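PDB 1VL1: 6-phosphogluconolactonase from Thermotoga maritima, which catalyses the hydrolysis of 6-phosphogluconolactone to 6-phosphogluconate, the second step of the oxidative pentose phosphate pathway. Local coordinates for residues Val50-Glu62 against Asn92-Ala104. Numbering follows the deposited sequence.
Sequences VLAGGRTPLPVYE and NFRNINEVLFSRA
Ile96 sits between Leu51, Leu58 and Tyr61, where two neighbouring helices of a Rossmann-like alpha/beta fold pack on one side of the parallel strands 47-51 and 74-82. The axes of helices 57-62 and 92-101 run nearly parallel, 28° apart and 8.2 Å at closest approach. The carbons of Ile96 divide the partners: CG2 meets Leu51 CD1, CG1 lies 3.9 Å from Leu58 CD2 and also borders Tyr61 CE2, and CD1, at the end of that branch, reaches the backbone at Ala52 O and Gly53 CA. Cutting this side chain back to an alanine would probably leave Leu58 CD2 and the Tyr61 ring without their shared neighbour and open a gap beside Leu51 CD1. Toward the sheet, Leu51 CD1 comes within 3.6 Å of Leu100 CD2, the two side chains crossing at about a right angle. Val99 CG2, held between the backbone N and carbonyl carbon of its own residue (chi1 of CG1 -63°), touches Tyr61 CB at 3.7 Å and lies near the plane of the ring at its edge. The phenol is fixed from the other end, since Tyr61 OH donates to Ala52 O at 2.7 Å, in the carbonyl plane. Beside Gly53, a water bridges Gly54 N and Asn92 OD1, while Asn92 ND2 is held by Asp80 O. At the opposite end of the helix pair, Arg103 bends at chi3 (74°), its guanidinium passing one face over Glu62 CG, and NH2 forms a salt bridge with Glu66. Arg103 NH1 joins both helices, donating to Val99 O at 3.0 Å and to a lone pair of Glu62 O at 2.9 Å.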
loop_
_atom_site.group_PDB
_atom_site.type_symbol
_atom_site.label_atom_id
_atom_site.label_comp_id
_atom_site.label_asym_id
_atom_site.label_seq_id
_atom_site.Cartn_x
_atom_site.Cartn_y
_atom_site.Cartn_z
ATOM N N VAL A 50 -4.403 -1.781 3.557
ATOM C CA VAL A 50 -3.868 -1.744 2.193
ATOM C C VAL A 50 -2.335 -1.774 2.277
ATOM O O VAL A 50 -1.754 -1.065 3.124
ATOM C CB VAL A 50 -4.263 -0.480 1.443
ATOM C CG1 VAL A 50 -3.494 -0.371 0.111
ATOM C CG2 VAL A 50 -5.737 -0.466 1.190
ATOM N N LEU A 51 -1.713 -2.646 1.479
ATOM C CA LEU A 51 -0.246 -2.799 1.452
ATOM C C LEU A 51 0.327 -2.566 0.056
ATOM O O LEU A 51 -0.107 -3.207 -0.902
ATOM C CB LEU A 51 0.129 -4.212 1.841
ATOM C CG LEU A 51 -0.357 -4.737 3.162
ATOM C CD1 LEU A 51 0.054 -6.226 3.353
ATOM C CD2 LEU A 51 0.087 -3.862 4.324
ATOM N N ALA A 52 1.347 -1.700 -0.037
ATOM C CA ALA A 52 2.179 -1.581 -1.213
ATOM C C ALA A 52 3.249 -2.660 -1.167
ATOM O O ALA A 52 3.688 -3.106 -0.088
ATOM C CB ALA A 52 2.823 -0.248 -1.277
ATOM N N GLY A 53 3.752 -3.048 -2.330
ATOM C CA GLY A 53 4.981 -3.823 -2.381
ATOM C C GLY A 53 6.198 -2.891 -2.402
ATOM O O GLY A 53 6.135 -1.733 -1.962
ATOM N N GLY A 54 7.312 -3.405 -2.873
ATOM C CA GLY A 54 8.517 -2.627 -3.079
ATOM C C GLY A 54 9.543 -2.748 -1.990
ATOM O O GLY A 54 9.308 -3.316 -0.935
ATOM N N ARG A 55 10.688 -2.155 -2.250
ATOM C CA ARG A 55 11.867 -2.442 -1.448
ATOM C C ARG A 55 11.796 -1.903 -0.056
ATOM O O ARG A 55 12.445 -2.448 0.822
ATOM C CB ARG A 55 13.111 -1.940 -2.162
ATOM C CG ARG A 55 13.273 -2.729 -3.474
ATOM C CD ARG A 55 14.562 -2.513 -4.237
ATOM N NE ARG A 55 14.566 -1.263 -5.018
ATOM C CZ ARG A 55 15.687 -0.678 -5.432
ATOM N NH1 ARG A 55 16.866 -1.217 -5.144
ATOM N NH2 ARG A 55 15.642 0.441 -6.121
ATOM N N THR A 56 11.042 -0.824 0.170
ATOM C CA THR A 56 10.962 -0.307 1.525
ATOM C C THR A 56 9.929 -0.968 2.445
ATOM O O THR A 56 10.269 -1.264 3.577
ATOM C CB THR A 56 10.843 1.221 1.550
ATOM O OG1 THR A 56 11.935 1.764 0.811
ATOM C CG2 THR A 56 11.040 1.720 2.920
ATOM N N PRO A 57 8.684 -1.151 2.022
ATOM C CA PRO A 57 7.708 -1.854 2.851
ATOM C C PRO A 57 8.040 -3.315 3.198
ATOM O O PRO A 57 7.694 -3.781 4.277
ATOM C CB PRO A 57 6.428 -1.721 2.023
ATOM C CG PRO A 57 6.637 -0.497 1.169
ATOM C CD PRO A 57 8.055 -0.576 0.813
ATOM N N LEU A 58 8.657 -4.040 2.284
ATOM C CA LEU A 58 8.806 -5.484 2.499
ATOM C C LEU A 58 9.541 -5.842 3.793
ATOM O O LEU A 58 9.042 -6.707 4.547
ATOM C CB LEU A 58 9.443 -6.185 1.283
ATOM C CG LEU A 58 8.566 -6.194 0.037
ATOM C CD1 LEU A 58 9.337 -6.612 -1.162
ATOM C CD2 LEU A 58 7.363 -7.094 0.292
ATOM N N PRO A 59 10.681 -5.214 4.110
ATOM C CA PRO A 59 11.345 -5.497 5.372
ATOM C C PRO A 59 10.491 -5.151 6.573
ATOM O O PRO A 59 10.605 -5.795 7.608
ATOM C CB PRO A 59 12.626 -4.619 5.334
ATOM C CG PRO A 59 12.801 -4.314 3.953
ATOM C CD PRO A 59 11.504 -4.323 3.286
ATOM N N VAL A 60 9.685 -4.104 6.463
ATOM C CA VAL A 60 8.735 -3.786 7.524
ATOM C C VAL A 60 7.701 -4.883 7.725
ATOM O O VAL A 60 7.458 -5.332 8.832
ATOM C CB VAL A 60 8.095 -2.419 7.299
ATOM C CG1 VAL A 60 6.949 -2.204 8.237
ATOM C CG2 VAL A 60 9.194 -1.292 7.425
ATOM N N TYR A 61 7.146 -5.390 6.643
ATOM C CA TYR A 61 6.169 -6.503 6.731
ATOM C C TYR A 61 6.789 -7.734 7.346
ATOM O O TYR A 61 6.119 -8.491 8.101
ATOM C CB TYR A 61 5.658 -6.877 5.340
ATOM C CG TYR A 61 4.982 -5.751 4.575
ATOM C CD1 TYR A 61 4.490 -4.616 5.228
ATOM C CD2 TYR A 61 4.841 -5.818 3.203
ATOM C CE1 TYR A 61 3.873 -3.615 4.565
ATOM C CE2 TYR A 61 4.247 -4.809 2.509
ATOM C CZ TYR A 61 3.736 -3.709 3.200
ATOM O OH TYR A 61 3.143 -2.708 2.518
ATOM N N GLU A 62 8.048 -7.967 7.011
ATOM C CA GLU A 62 8.764 -9.164 7.481
ATOM C C GLU A 62 8.797 -9.191 9.024
ATOM O O GLU A 62 8.609 -10.234 9.625
ATOM C CB GLU A 62 10.168 -9.215 6.903
ATOM C CG GLU A 62 10.865 -10.530 7.148
ATOM C CD GLU A 62 12.222 -10.590 6.501
ATOM O OE1 GLU A 62 12.688 -9.536 5.970
ATOM O OE2 GLU A 62 12.820 -11.694 6.554
ATOM N N ASN A 92 3.884 -8.323 -6.780
ATOM C CA ASN A 92 3.718 -7.855 -5.426
ATOM C C ASN A 92 3.145 -8.950 -4.546
ATOM O O ASN A 92 3.563 -9.093 -3.385
ATOM C CB ASN A 92 2.831 -6.633 -5.362
ATOM C CG ASN A 92 3.500 -5.400 -5.886
ATOM O OD1 ASN A 92 4.701 -5.282 -5.812
ATOM N ND2 ASN A 92 2.691 -4.408 -6.282
ATOM N N PHE A 93 2.193 -9.705 -5.063
ATOM C CA PHE A 93 1.649 -10.829 -4.291
ATOM C C PHE A 93 2.750 -11.784 -3.817
ATOM O O PHE A 93 2.793 -12.161 -2.636
ATOM C CB PHE A 93 0.590 -11.613 -5.061
ATOM C CG PHE A 93 0.172 -12.833 -4.319
ATOM C CD1 PHE A 93 -0.692 -12.726 -3.220
ATOM C CD2 PHE A 93 0.729 -14.042 -4.592
ATOM C CE1 PHE A 93 -1.005 -13.848 -2.468
ATOM C CE2 PHE A 93 0.406 -15.157 -3.828
ATOM C CZ PHE A 93 -0.481 -15.027 -2.771
ATOM N N ARG A 94 3.593 -12.216 -4.748
ATOM C CA ARG A 94 4.637 -13.177 -4.400
ATOM C C ARG A 94 5.502 -12.613 -3.276
ATOM O O ARG A 94 5.838 -13.292 -2.321
ATOM C CB ARG A 94 5.493 -13.507 -5.594
ATOM C CG ARG A 94 6.666 -14.337 -5.223
ATOM C CD ARG A 94 7.302 -15.068 -6.263
ATOM N NE ARG A 94 8.623 -15.464 -5.742
ATOM C CZ ARG A 94 9.623 -15.858 -6.475
ATOM N NH1 ARG A 94 9.483 -15.935 -7.788
ATOM N NH2 ARG A 94 10.780 -16.175 -5.886
ATOM N N ASN A 95 5.889 -11.363 -3.442
ATOM C CA ASN A 95 6.852 -10.760 -2.491
ATOM C C ASN A 95 6.246 -10.535 -1.133
ATOM O O ASN A 95 6.884 -10.840 -0.133
ATOM C CB ASN A 95 7.475 -9.477 -3.064
ATOM C CG ASN A 95 8.546 -9.762 -4.063
ATOM O OD1 ASN A 95 9.662 -10.054 -3.680
ATOM N ND2 ASN A 95 8.233 -9.703 -5.347
ATOM N N ILE A 96 5.010 -10.041 -1.082
ATOM C CA ILE A 96 4.319 -9.888 0.200
ATOM C C ILE A 96 3.895 -11.243 0.793
ATOM O O ILE A 96 3.946 -11.431 2.012
ATOM C CB ILE A 96 3.099 -8.968 0.087
ATOM C CG1 ILE A 96 3.560 -7.584 -0.430
ATOM C CG2 ILE A 96 2.433 -8.858 1.435
ATOM C CD1 ILE A 96 2.445 -6.688 -0.893
ATOM N N ASN A 97 3.571 -12.208 -0.055
ATOM C CA ASN A 97 3.337 -13.583 0.437
ATOM C C ASN A 97 4.568 -14.163 1.126
ATOM O O ASN A 97 4.459 -14.745 2.208
ATOM C CB ASN A 97 2.889 -14.515 -0.686
ATOM C CG ASN A 97 2.413 -15.876 -0.176
ATOM O OD1 ASN A 97 1.625 -15.943 0.757
ATOM N ND2 ASN A 97 2.951 -16.966 -0.747
ATOM N N GLU A 98 5.740 -13.918 0.550
ATOM C CA GLU A 98 6.998 -14.436 1.098
ATOM C C GLU A 98 7.310 -13.888 2.504
ATOM O O GLU A 98 7.795 -14.619 3.357
ATOM C CB GLU A 98 8.138 -14.155 0.118
ATOM C CG GLU A 98 8.285 -15.276 -0.907
ATOM C CD GLU A 98 9.204 -14.988 -2.079
ATOM O OE1 GLU A 98 9.821 -13.892 -2.148
ATOM O OE2 GLU A 98 9.245 -15.890 -2.940
ATOM N N VAL A 99 7.099 -12.586 2.698
ATOM C CA VAL A 99 7.459 -11.919 3.965
ATOM C C VAL A 99 6.342 -11.904 4.996
ATOM O O VAL A 99 6.615 -11.840 6.211
ATOM C CB VAL A 99 7.994 -10.485 3.729
ATOM C CG1 VAL A 99 9.302 -10.552 2.911
ATOM C CG2 VAL A 99 6.975 -9.579 3.149
ATOM N N LEU A 100 5.092 -11.998 4.551
ATOM C CA LEU A 100 3.970 -11.822 5.463
ATOM C C LEU A 100 2.907 -12.881 5.353
ATOM O O LEU A 100 2.641 -13.550 6.314
ATOM C CB LEU A 100 3.348 -10.455 5.233
ATOM C CG LEU A 100 2.101 -10.071 6.015
ATOM C CD1 LEU A 100 2.418 -10.026 7.507
ATOM C CD2 LEU A 100 1.555 -8.684 5.581
ATOM N N PHE A 101 2.276 -13.016 4.188
ATOM C CA PHE A 101 1.073 -13.866 4.106
ATOM C C PHE A 101 1.346 -15.326 4.385
ATOM O O PHE A 101 0.455 -16.047 4.810
ATOM C CB PHE A 101 0.335 -13.732 2.766
ATOM C CG PHE A 101 -0.064 -12.343 2.365
ATOM C CD1 PHE A 101 -0.490 -11.369 3.274
ATOM C CD2 PHE A 101 -0.059 -12.008 0.992
ATOM C CE1 PHE A 101 -0.840 -10.109 2.807
ATOM C CE2 PHE A 101 -0.463 -10.795 0.568
ATOM C CZ PHE A 101 -0.836 -9.847 1.473
ATOM N N SER A 102 2.553 -15.778 4.080
ATOM C CA SER A 102 2.945 -17.185 4.275
ATOM C C SER A 102 3.674 -17.354 5.609
ATOM O O SER A 102 4.031 -18.497 5.992
ATOM C CB SER A 102 3.850 -17.616 3.119
ATOM O OG SER A 102 5.237 -17.181 3.287
ATOM N N ARG A 103 3.974 -16.232 6.310
ATOM C CA ARG A 103 4.712 -16.283 7.564
ATOM C C ARG A 103 3.849 -16.073 8.798
ATOM O O ARG A 103 3.986 -16.807 9.795
ATOM C CB ARG A 103 5.897 -15.359 7.518
ATOM C CG ARG A 103 7.014 -15.884 6.632
ATOM C CD ARG A 103 8.204 -14.931 6.494
ATOM N NE ARG A 103 9.038 -14.900 7.702
ATOM C CZ ARG A 103 9.090 -13.904 8.587
ATOM N NH1 ARG A 103 8.331 -12.837 8.468
ATOM N NH2 ARG A 103 9.892 -14.004 9.648
ATOM N N ALA A 104 2.947 -15.126 8.768
ATOM C CA ALA A 104 1.919 -15.040 9.780
ATOM C C ALA A 104 0.747 -15.940 9.414
ATOM O O ALA A 104 0.457 -16.153 8.238
ATOM C CB ALA A 104 1.450 -13.595 9.865
HETATM O O HOH W 1 7.059 -6.037 -4.545
#